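Local structure of CBS domain protein (Sulfolobus tokodaii, 2EF7) at residues 48-53 / 70-75; 77-82 / 102-107; 97-102 / 114-119. The protein is of unknown function but, as a pair of CBS domains, probably serves as a regulatory module of the kind that in relatives senses adenosyl ligands. All coordinates share one frame; numbering follows the deposited sequence.

How the interactions relate
The three contacts follow the chain through its two CBS repeats. Interaction 1 joins 48-53 of the first repeat to 70-75 of the second, and its segment 70-75 is followed, one residue on, by segment 77-82 of interaction 2; yet their centres lie 18 Å apart, on opposite sides of the chain's centre. Interactions 2 and 3 build one three-stranded sheet: both use strand 100-104, share Pro-102 and have centres 13 Å apart. They touch through packed side chains, Ile-78 CG2 to Leu-101 CD2 at 3.8 Å and Val-103 CG2 to Ile-114 CG2 at 3.8 Å. Interaction 3 stays separate from interaction 1, with nearest atoms about 6 Å apart.

Interaction 1: residues 48-53 / 70-75; sequences GIITER and EEFMTA
Strand residues Gly-48 and Ile-49 run antiparallel to Thr-74 and Ala-75, the touching parts pointing 143° apart. Ile-49 and Thr-74 form the hydrogen-bonded pair: Ile-49 N donates to Thr-74 O at 3.0 Å, and Thr-74 N returns a nearly straight bond to Ile-49 O at 2.8 Å. Gly-48 and Ala-75 make the adjoining non-hydrogen-bonded pair, their CA atoms 4.3 Å apart. A side chain on Gly-48 would run into Thr-74 O and the selenium, SE, of selenomethionine Met-73, so the close approach depends on its absence. Strand 74-75 becomes, within this chain, an edge strand of the mixed sheet containing strands 37-42 and 45-51, so the second CBS repeat adds a short strand to a sheet mainly of the first. On one face, Ile-49 CG2 and Thr-74 CB lie alongside each other at 3.8 Å, while Thr-74 OG1 is hydrogen-bonded to Asp-54. Ile-50 crosses both Phe-72 and Met-73 at about a right angle. Its CG1, anti to the carbonyl carbon (chi1 -70°), meets Met-73 CB at 3.5 Å. Its CG2 approaches Phe-72 CE1 obliquely at 3.8 Å, and CD1 reaches Phe-72 CZ. Ile-26 (helix 23-33) and Ile-55 (helix 52-60) touch both Ile-50 and Phe-72.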
loop_
_atom_site.group_PDB
_atom_site.type_symbol
_atom_site.label_atom_id
_atom_site.label_comp_id
_atom_site.label_asym_id
_atom_site.label_seq_id
_atom_site.Cartn_x
_atom_site.Cartn_y
_atom_site.Cartn_z
ATOM N N GLY A 48 -21.712 14.376 10.184
ATOM C CA GLY A 48 -20.575 15.034 9.574
ATOM C C GLY A 48 -19.248 14.564 10.127
ATOM O O GLY A 48 -19.173 13.566 10.849
ATOM N N ILE A 49 -18.195 15.296 9.779
ATOM C CA ILE A 49 -16.854 14.974 10.231
ATOM C C ILE A 49 -16.032 16.251 10.393
ATOM O O ILE A 49 -16.200 17.211 9.643
ATOM C CB ILE A 49 -16.147 14.034 9.228
ATOM C CG1 ILE A 49 -14.791 13.601 9.783
ATOM C CG2 ILE A 49 -15.970 14.733 7.893
ATOM C CD1 ILE A 49 -14.017 12.671 8.852
ATOM N N ILE A 50 -15.161 16.251 11.396
ATOM C CA ILE A 50 -14.284 17.384 11.660
ATOM C C ILE A 50 -12.848 16.880 11.600
ATOM O O ILE A 50 -12.473 15.974 12.344
ATOM C CB ILE A 50 -14.548 17.995 13.060
ATOM C CG1 ILE A 50 -15.904 18.707 13.072
ATOM C CG2 ILE A 50 -13.436 18.965 13.422
ATOM C CD1 ILE A 50 -16.363 19.177 14.448
ATOM N N THR A 51 -12.057 17.446 10.691
ATOM C CA THR A 51 -10.653 17.066 10.555
ATOM C C THR A 51 -9.832 18.197 11.133
ATOM O O THR A 51 -10.373 19.265 11.434
ATOM C CB THR A 51 -10.230 16.936 9.099
ATOM O OG1 THR A 51 -10.428 18.201 8.447
ATOM C CG2 THR A 51 -11.039 15.847 8.398
ATOM N N GLU A 52 -8.530 17.969 11.276
ATOM C CA GLU A 52 -7.644 19.000 11.807
ATOM C C GLU A 52 -7.752 20.235 10.930
ATOM O O GLU A 52 -7.722 21.358 11.424
ATOM C CB GLU A 52 -6.195 18.519 11.807
ATOM C CG GLU A 52 -5.993 17.240 12.570
ATOM C CD GLU A 52 -4.551 16.809 12.573
ATOM O OE1 GLU A 52 -3.948 16.758 11.481
ATOM O OE2 GLU A 52 -4.021 16.517 13.661
ATOM N N ARG A 53 -7.872 20.012 9.625
ATOM C CA ARG A 53 -7.975 21.102 8.666
ATOM C C ARG A 53 -9.254 21.910 8.865
ATOM O O ARG A 53 -9.250 23.140 8.731
ATOM C CB ARG A 53 -7.917 20.558 7.241
ATOM C CG ARG A 53 -8.042 21.625 6.178
ATOM C CD ARG A 53 -7.397 21.171 4.886
ATOM N NE ARG A 53 -6.033 20.705 5.125
ATOM C CZ ARG A 53 -5.147 20.437 4.172
ATOM N NH1 ARG A 53 -5.473 20.591 2.895
ATOM N NH2 ARG A 53 -3.936 20.007 4.496
ATOM N N GLU A 70 -21.388 21.558 14.547
ATOM C CA GLU A 70 -22.185 21.656 13.328
ATOM C C GLU A 70 -21.927 22.911 12.494
ATOM O O GLU A 70 -22.263 22.943 11.316
ATOM C CB GLU A 70 -23.681 21.547 13.659
ATOM C CG GLU A 70 -24.257 22.726 14.423
ATOM C CD GLU A 70 -25.649 22.444 14.974
ATOM O OE1 GLU A 70 -26.458 21.816 14.254
ATOM O OE2 GLU A 70 -25.934 22.857 16.122
ATOM N N GLU A 71 -21.318 23.935 13.090
ATOM C CA GLU A 71 -21.057 25.172 12.357
ATOM C C GLU A 71 -19.806 25.158 11.487
ATOM O O GLU A 71 -19.656 26.020 10.627
ATOM C CB GLU A 71 -20.947 26.361 13.313
ATOM C CG GLU A 71 -22.151 26.602 14.204
ATOM C CD GLU A 71 -22.006 27.879 15.018
ATOM O OE1 GLU A 71 -22.043 28.970 14.409
ATOM O OE2 GLU A 71 -21.839 27.795 16.258
ATOM N N PHE A 72 -18.905 24.202 11.699
ATOM C CA PHE A 72 -17.677 24.181 10.904
ATOM C C PHE A 72 -17.235 22.814 10.424
ATOM O O PHE A 72 -16.201 22.682 9.766
ATOM C CB PHE A 72 -16.534 24.853 11.680
ATOM C CG PHE A 72 -16.056 24.085 12.881
ATOM C CD1 PHE A 72 -14.914 23.292 12.805
ATOM C CD2 PHE A 72 -16.718 24.193 14.108
ATOM C CE1 PHE A 72 -14.430 22.620 13.937
ATOM C CE2 PHE A 72 -16.251 23.526 15.242
ATOM C CZ PHE A 72 -15.104 22.740 15.159
HETATM N N MSE A 73 -18.018 21.794 10.747
HETATM C CA MSE A 73 -17.700 20.437 10.324
HETATM C C MSE A 73 -17.924 20.322 8.817
HETATM O O MSE A 73 -18.437 21.239 8.181
HETATM C CB MSE A 73 -18.644 19.450 11.016
HETATM C CG MSE A 73 -20.067 19.551 10.487
HETATM SE SE MSE A 73 -21.340 18.409 11.373
HETATM C CE MSE A 73 -22.973 18.996 10.443
ATOM N N THR A 74 -17.516 19.194 8.249
ATOM C CA THR A 74 -17.773 18.925 6.842
ATOM C C THR A 74 -19.071 18.129 6.968
ATOM O O THR A 74 -19.069 17.032 7.534
ATOM C CB THR A 74 -16.689 18.032 6.217
ATOM O OG1 THR A 74 -15.470 18.776 6.086
ATOM C CG2 THR A 74 -17.137 17.538 4.849
ATOM N N ALA A 75 -20.179 18.688 6.489
ATOM C CA ALA A 75 -21.467 18.012 6.591
ATOM C C ALA A 75 -21.557 16.813 5.667
ATOM O O ALA A 75 -21.108 16.869 4.525
ATOM C CB ALA A 75 -22.608 18.982 6.287
#

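Interaction 2: residues 77-82 / 102-107; sequences LITIRE and PVVDDK
Three backbone hydrogen bonds join Ile-80 and Glu-82 to Pro-102 and Val-104. Ile-80 N donates to Pro-102 O at 3.2 Å, Val-104 N to Ile-80 O at 3.0 Å, and Glu-82 N to Val-104 O at 3.0 Å; Ile-80 and Glu-82 thus straddle the parallel pair Arg-81 with Val-104. A CA-H...O contact from Val-103 CA to Ile-80 O adds to the ladder.

Side-chain packing flanks these bonds. The side chains of Ile-80 and Val-103 lie side by side, CG2 to CG2 at 3.9 Å, and Val-103 CG1, anti to its backbone N (chi1 -177°), comes within 3.6 Å of Glu-82 CB. The hydroxyl oxygen Thr-79 OG1 rests against the methyl Val-104 CG2 at 3.9 Å.

Polar contacts gather at the end of strand 100-104. Glu-82 extends past Asp-105, and its OE2 accepts from a water at 2.7 Å; that water in turn accepts from Asp-106 N. An alanine in place of Glu-82 would probably leave this water without its carboxylate acceptor and open a gap beside Asp-105 CB. Asp-105 OD2 takes Lys-107 N at 2.9 Å from above the carboxylate plane, forming an Asx turn. Over one face of the Arg-81 guanidinium sits Asp-106 O.

Strand 80-81, helix 86-96 and strand 100-104 make up a beta-alpha-beta unit, the crossover characteristic of the CBS domain.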
loop_
_atom_site.group_PDB
_atom_site.type_symbol
_atom_site.label_atom_id
_atom_site.label_comp_id
_atom_site.label_asym_id
_atom_site.label_seq_id
_atom_site.Cartn_x
_atom_site.Cartn_y
_atom_site.Cartn_z
ATOM N N LEU A 77 -24.181 12.998 5.309
ATOM C CA LEU A 77 -25.131 12.030 5.826
ATOM C C LEU A 77 -24.931 10.679 5.152
ATOM O O LEU A 77 -25.668 9.736 5.425
ATOM C CB LEU A 77 -26.567 12.528 5.603
ATOM C CG LEU A 77 -26.999 13.779 6.381
ATOM C CD1 LEU A 77 -28.347 14.282 5.873
ATOM C CD2 LEU A 77 -27.088 13.448 7.860
ATOM N N ILE A 78 -23.927 10.582 4.283
ATOM C CA ILE A 78 -23.650 9.327 3.583
ATOM C C ILE A 78 -23.143 8.291 4.594
ATOM O O ILE A 78 -22.147 8.522 5.281
ATOM C CB ILE A 78 -22.568 9.495 2.474
ATOM C CG1 ILE A 78 -22.752 10.816 1.725
ATOM C CG2 ILE A 78 -22.658 8.343 1.478
ATOM C CD1 ILE A 78 -24.111 10.999 1.099
ATOM N N THR A 79 -23.829 7.157 4.686
ATOM C CA THR A 79 -23.435 6.099 5.605
ATOM C C THR A 79 -23.703 4.741 4.972
ATOM O O THR A 79 -24.406 4.647 3.962
ATOM C CB THR A 79 -24.252 6.130 6.912
ATOM O OG1 THR A 79 -25.613 5.803 6.616
ATOM C CG2 THR A 79 -24.197 7.507 7.568
ATOM N N ILE A 80 -23.155 3.694 5.584
ATOM C CA ILE A 80 -23.357 2.327 5.125
ATOM C C ILE A 80 -23.640 1.450 6.352
ATOM O O ILE A 80 -23.021 1.624 7.403
ATOM C CB ILE A 80 -22.111 1.788 4.383
ATOM C CG1 ILE A 80 -22.436 0.443 3.728
ATOM C CG2 ILE A 80 -20.929 1.675 5.337
ATOM C CD1 ILE A 80 -23.267 0.582 2.452
ATOM N N ARG A 81 -24.588 0.522 6.232
ATOM C CA ARG A 81 -24.907 -0.369 7.348
ATOM C C ARG A 81 -23.797 -1.393 7.556
ATOM O O ARG A 81 -23.152 -1.823 6.602
ATOM C CB ARG A 81 -26.233 -1.094 7.099
ATOM C CG ARG A 81 -27.434 -0.176 7.034
ATOM C CD ARG A 81 -28.727 -0.960 7.136
ATOM N NE ARG A 81 -29.877 -0.077 7.314
ATOM C CZ ARG A 81 -31.116 -0.499 7.551
ATOM N NH1 ARG A 81 -31.373 -1.798 7.641
ATOM N NH2 ARG A 81 -32.100 0.382 7.697
ATOM N N GLU A 82 -23.578 -1.790 8.806
ATOM C CA GLU A 82 -22.532 -2.760 9.121
ATOM C C GLU A 82 -22.824 -4.141 8.545
ATOM O O GLU A 82 -21.907 -4.939 8.332
ATOM C CB GLU A 82 -22.338 -2.866 10.640
ATOM C CG GLU A 82 -23.617 -3.111 11.416
ATOM C CD GLU A 82 -23.370 -3.282 12.909
ATOM O OE1 GLU A 82 -22.252 -2.968 13.367
ATOM O OE2 GLU A 82 -24.296 -3.724 13.622
ATOM N N PRO A 102 -18.841 6.460 7.322
ATOM C CA PRO A 102 -19.242 6.135 8.691
ATOM C C PRO A 102 -20.106 4.875 8.558
ATOM O O PRO A 102 -20.822 4.718 7.563
ATOM C CB PRO A 102 -20.083 7.338 9.095
ATOM C CG PRO A 102 -19.475 8.445 8.323
ATOM C CD PRO A 102 -19.235 7.834 6.972
ATOM N N VAL A 103 -20.041 3.978 9.532
ATOM C CA VAL A 103 -20.848 2.763 9.470
ATOM C C VAL A 103 -21.860 2.825 10.610
ATOM O O VAL A 103 -21.504 3.161 11.743
ATOM C CB VAL A 103 -19.978 1.485 9.627
ATOM C CG1 VAL A 103 -20.853 0.232 9.471
ATOM C CG2 VAL A 103 -18.855 1.476 8.590
ATOM N N VAL A 104 -23.120 2.526 10.312
ATOM C CA VAL A 104 -24.167 2.546 11.333
ATOM C C VAL A 104 -24.854 1.192 11.462
ATOM O O VAL A 104 -24.705 0.325 10.597
ATOM C CB VAL A 104 -25.261 3.591 11.007
ATOM C CG1 VAL A 104 -24.674 5.003 11.047
ATOM C CG2 VAL A 104 -25.879 3.292 9.646
ATOM N N ASP A 105 -25.599 0.997 12.544
ATOM C CA ASP A 105 -26.323 -0.254 12.705
ATOM C C ASP A 105 -27.695 -0.038 12.085
ATOM O O ASP A 105 -27.955 1.024 11.522
ATOM C CB ASP A 105 -26.417 -0.652 14.188
ATOM C CG ASP A 105 -27.091 0.403 15.052
ATOM O OD1 ASP A 105 -26.932 0.324 16.286
ATOM O OD2 ASP A 105 -27.783 1.292 14.514
ATOM N N ASP A 106 -28.565 -1.040 12.173
ATOM C CA ASP A 106 -29.908 -0.963 11.604
ATOM C C ASP A 106 -30.746 0.208 12.123
ATOM O O ASP A 106 -31.703 0.635 11.476
ATOM C CB ASP A 106 -30.647 -2.284 11.854
ATOM C CG ASP A 106 -30.711 -2.654 13.338
ATOM O OD1 ASP A 106 -29.647 -2.873 13.961
ATOM O OD2 ASP A 106 -31.833 -2.726 13.884
ATOM N N LYS A 107 -30.396 0.731 13.292
ATOM C CA LYS A 107 -31.146 1.852 13.849
ATOM C C LYS A 107 -30.523 3.204 13.483
ATOM O O LYS A 107 -31.032 4.259 13.873
ATOM C CB LYS A 107 -31.256 1.703 15.369
ATOM C CG LYS A 107 -32.153 0.545 15.821
ATOM C CD LYS A 107 -33.603 0.779 15.407
ATOM C CE LYS A 107 -34.533 -0.342 15.874
ATOM N NZ LYS A 107 -34.347 -1.617 15.122
HETATM O O HOH W 1 -26.786 -3.639 12.626
#

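Interaction 3: residues 97-102 / 114-119; sequences NIRHLP and ISIRDI
A chi1 of -55° sets His-100 CG anti to the carbonyl carbon and lets the ring reach Ser-115: CD2 comes obliquely to within 3.4 Å of Ser-115 CB. Ser-115 itself has OG between its backbone N and carbonyl carbon (chi1 75°), which turns the hydroxyl to the first turn of helix 116-126. His-100 and Ser-115 form the non-hydrogen-bonded antiparallel pair, with CA atoms 4.3 Å apart. Leu-101 and Ile-114 form the neighbouring hydrogen-bonded pair: Leu-101 N donates to Ile-114 O at 2.9 Å and Ile-114 N to Leu-101 O at 3.1 Å. Beyond them, Ile-116 N gives a 3.0 Å bond to Arg-99 O, so the hairpin of strands 100-104 and 110-115 stays bonded up to the helix start. On the sheet face away from His-100, Leu-101 CB packs on Ile-114 CG2 at 3.8 Å, and Met-93 of helix 86-96 also touches Ile-114.

At the helix start Ser-115 and Asp-118 make a capping box. Ser-115 N donates to Asp-118 OD2 at 2.8 Å, on the anti side of the carboxylate, whereas Asp-118 N reaches Ser-115 OG only weakly. The other oxygen, Asp-118 OD1, is in a salt bridge with Arg-121. His-100 ND1 is hydrogen-bonded to the backbone O of Glu-132 of the third subunit, and Ile-116 packs on Ile-123 of that subunit.

The chemistry implies a division of labour: backbone bonds hold the hairpin, the carboxylate of Asp-118 carries the stronger half of the cap, and the imidazole turns its polar bond to a neighbouring subunit while offering carbon to Ser-115.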
loop_
_atom_site.group_PDB
_atom_site.type_symbol
_atom_site.label_atom_id
_atom_site.label_comp_id
_atom_site.label_asym_id
_atom_site.label_seq_id
_atom_site.Cartn_x
_atom_site.Cartn_y
_atom_site.Cartn_z
ATOM N N ASN A 97 -17.424 9.579 -4.611
ATOM C CA ASN A 97 -15.999 9.876 -4.709
ATOM C C ASN A 97 -15.361 10.153 -3.348
ATOM O O ASN A 97 -14.704 11.177 -3.163
ATOM C CB ASN A 97 -15.786 11.072 -5.651
ATOM C CG ASN A 97 -14.393 11.095 -6.269
ATOM O OD1 ASN A 97 -13.945 10.109 -6.862
ATOM N ND2 ASN A 97 -13.706 12.227 -6.143
ATOM N N ILE A 98 -15.562 9.241 -2.398
ATOM C CA ILE A 98 -14.986 9.384 -1.062
ATOM C C ILE A 98 -14.283 8.105 -0.601
ATOM O O ILE A 98 -14.680 6.998 -0.967
ATOM C CB ILE A 98 -16.055 9.803 -0.025
ATOM C CG1 ILE A 98 -17.252 8.851 -0.089
ATOM C CG2 ILE A 98 -16.489 11.245 -0.279
ATOM C CD1 ILE A 98 -18.370 9.221 0.871
ATOM N N ARG A 99 -13.242 8.278 0.210
ATOM C CA ARG A 99 -12.414 7.186 0.717
ATOM C C ARG A 99 -12.825 6.586 2.053
ATOM O O ARG A 99 -12.346 5.518 2.417
ATOM C CB ARG A 99 -10.959 7.661 0.813
ATOM C CG ARG A 99 -10.404 8.131 -0.522
ATOM C CD ARG A 99 -9.059 8.837 -0.412
ATOM N NE ARG A 99 -8.683 9.409 -1.705
ATOM C CZ ARG A 99 -7.589 10.133 -1.930
ATOM N NH1 ARG A 99 -6.740 10.383 -0.942
ATOM N NH2 ARG A 99 -7.347 10.609 -3.147
ATOM N N HIS A 100 -13.697 7.262 2.791
ATOM C CA HIS A 100 -14.127 6.754 4.089
ATOM C C HIS A 100 -15.635 6.883 4.246
ATOM O O HIS A 100 -16.254 7.796 3.687
ATOM C CB HIS A 100 -13.444 7.516 5.234
ATOM C CG HIS A 100 -11.951 7.526 5.152
ATOM N ND1 HIS A 100 -11.254 8.427 4.376
ATOM C CD2 HIS A 100 -11.021 6.723 5.722
ATOM C CE1 HIS A 100 -9.961 8.177 4.471
ATOM N NE2 HIS A 100 -9.793 7.147 5.281
ATOM N N LEU A 101 -16.223 5.968 5.009
ATOM C CA LEU A 101 -17.660 5.981 5.239
ATOM C C LEU A 101 -18.030 5.621 6.664
ATOM O O LEU A 101 -17.578 4.610 7.187
ATOM C CB LEU A 101 -18.366 4.981 4.318
ATOM C CG LEU A 101 -18.740 5.372 2.898
ATOM C CD1 LEU A 101 -19.355 4.168 2.200
ATOM C CD2 LEU A 101 -19.717 6.528 2.936
ATOM N N PRO A 102 -18.841 6.460 7.322
ATOM C CA PRO A 102 -19.242 6.135 8.691
ATOM C C PRO A 102 -20.106 4.875 8.558
ATOM O O PRO A 102 -20.822 4.718 7.563
ATOM C CB PRO A 102 -20.083 7.338 9.095
ATOM C CG PRO A 102 -19.475 8.445 8.323
ATOM C CD PRO A 102 -19.235 7.834 6.972
ATOM N N ILE A 114 -15.311 2.638 7.772
ATOM C CA ILE A 114 -14.747 1.711 6.787
ATOM C C ILE A 114 -14.084 2.540 5.689
ATOM O O ILE A 114 -14.650 3.527 5.228
ATOM C CB ILE A 114 -15.847 0.791 6.148
ATOM C CG1 ILE A 114 -15.204 -0.231 5.208
ATOM C CG2 ILE A 114 -16.853 1.607 5.357
ATOM C CD1 ILE A 114 -15.009 -1.582 5.823
ATOM N N SER A 115 -12.886 2.145 5.271
ATOM C CA SER A 115 -12.173 2.892 4.240
ATOM C C SER A 115 -11.894 2.042 3.010
ATOM O O SER A 115 -11.957 0.814 3.055
ATOM C CB SER A 115 -10.845 3.414 4.786
ATOM O OG SER A 115 -9.906 2.357 4.879
ATOM N N ILE A 116 -11.567 2.714 1.915
ATOM C CA ILE A 116 -11.272 2.040 0.665
ATOM C C ILE A 116 -10.148 1.016 0.853
ATOM O O ILE A 116 -10.122 -0.013 0.179
ATOM C CB ILE A 116 -10.873 3.061 -0.426
ATOM C CG1 ILE A 116 -10.755 2.353 -1.776
ATOM C CG2 ILE A 116 -9.576 3.763 -0.043
ATOM C CD1 ILE A 116 -12.068 1.779 -2.268
ATOM N N ARG A 117 -9.223 1.290 1.769
ATOM C CA ARG A 117 -8.131 0.353 2.016
ATOM C C ARG A 117 -8.654 -0.892 2.711
ATOM O O ARG A 117 -8.114 -1.989 2.523
ATOM C CB ARG A 117 -7.032 0.987 2.873
ATOM C CG ARG A 117 -6.306 2.151 2.216
ATOM C CD ARG A 117 -5.871 1.820 0.792
ATOM N NE ARG A 117 -5.036 2.876 0.220
ATOM C CZ ARG A 117 -4.858 3.073 -1.084
ATOM N NH1 ARG A 117 -5.463 2.289 -1.967
ATOM N NH2 ARG A 117 -4.071 4.054 -1.505
ATOM N N ASP A 118 -9.696 -0.724 3.528
ATOM C CA ASP A 118 -10.286 -1.864 4.223
ATOM C C ASP A 118 -10.901 -2.782 3.168
ATOM O O ASP A 118 -10.868 -4.004 3.300
ATOM C CB ASP A 118 -11.381 -1.422 5.197
ATOM C CG ASP A 118 -10.834 -0.700 6.410
ATOM O OD1 ASP A 118 -9.864 -1.205 7.021
ATOM O OD2 ASP A 118 -11.386 0.365 6.763
ATOM N N ILE A 119 -11.458 -2.174 2.122
ATOM C CA ILE A 119 -12.091 -2.920 1.042
ATOM C C ILE A 119 -11.106 -3.780 0.249
ATOM O O ILE A 119 -11.365 -4.955 0.002
ATOM C CB ILE A 119 -12.844 -1.967 0.091
ATOM C CG1 ILE A 119 -13.968 -1.268 0.873
ATOM C CG2 ILE A 119 -13.407 -2.742 -1.099
ATOM C CD1 ILE A 119 -14.817 -0.334 0.049
#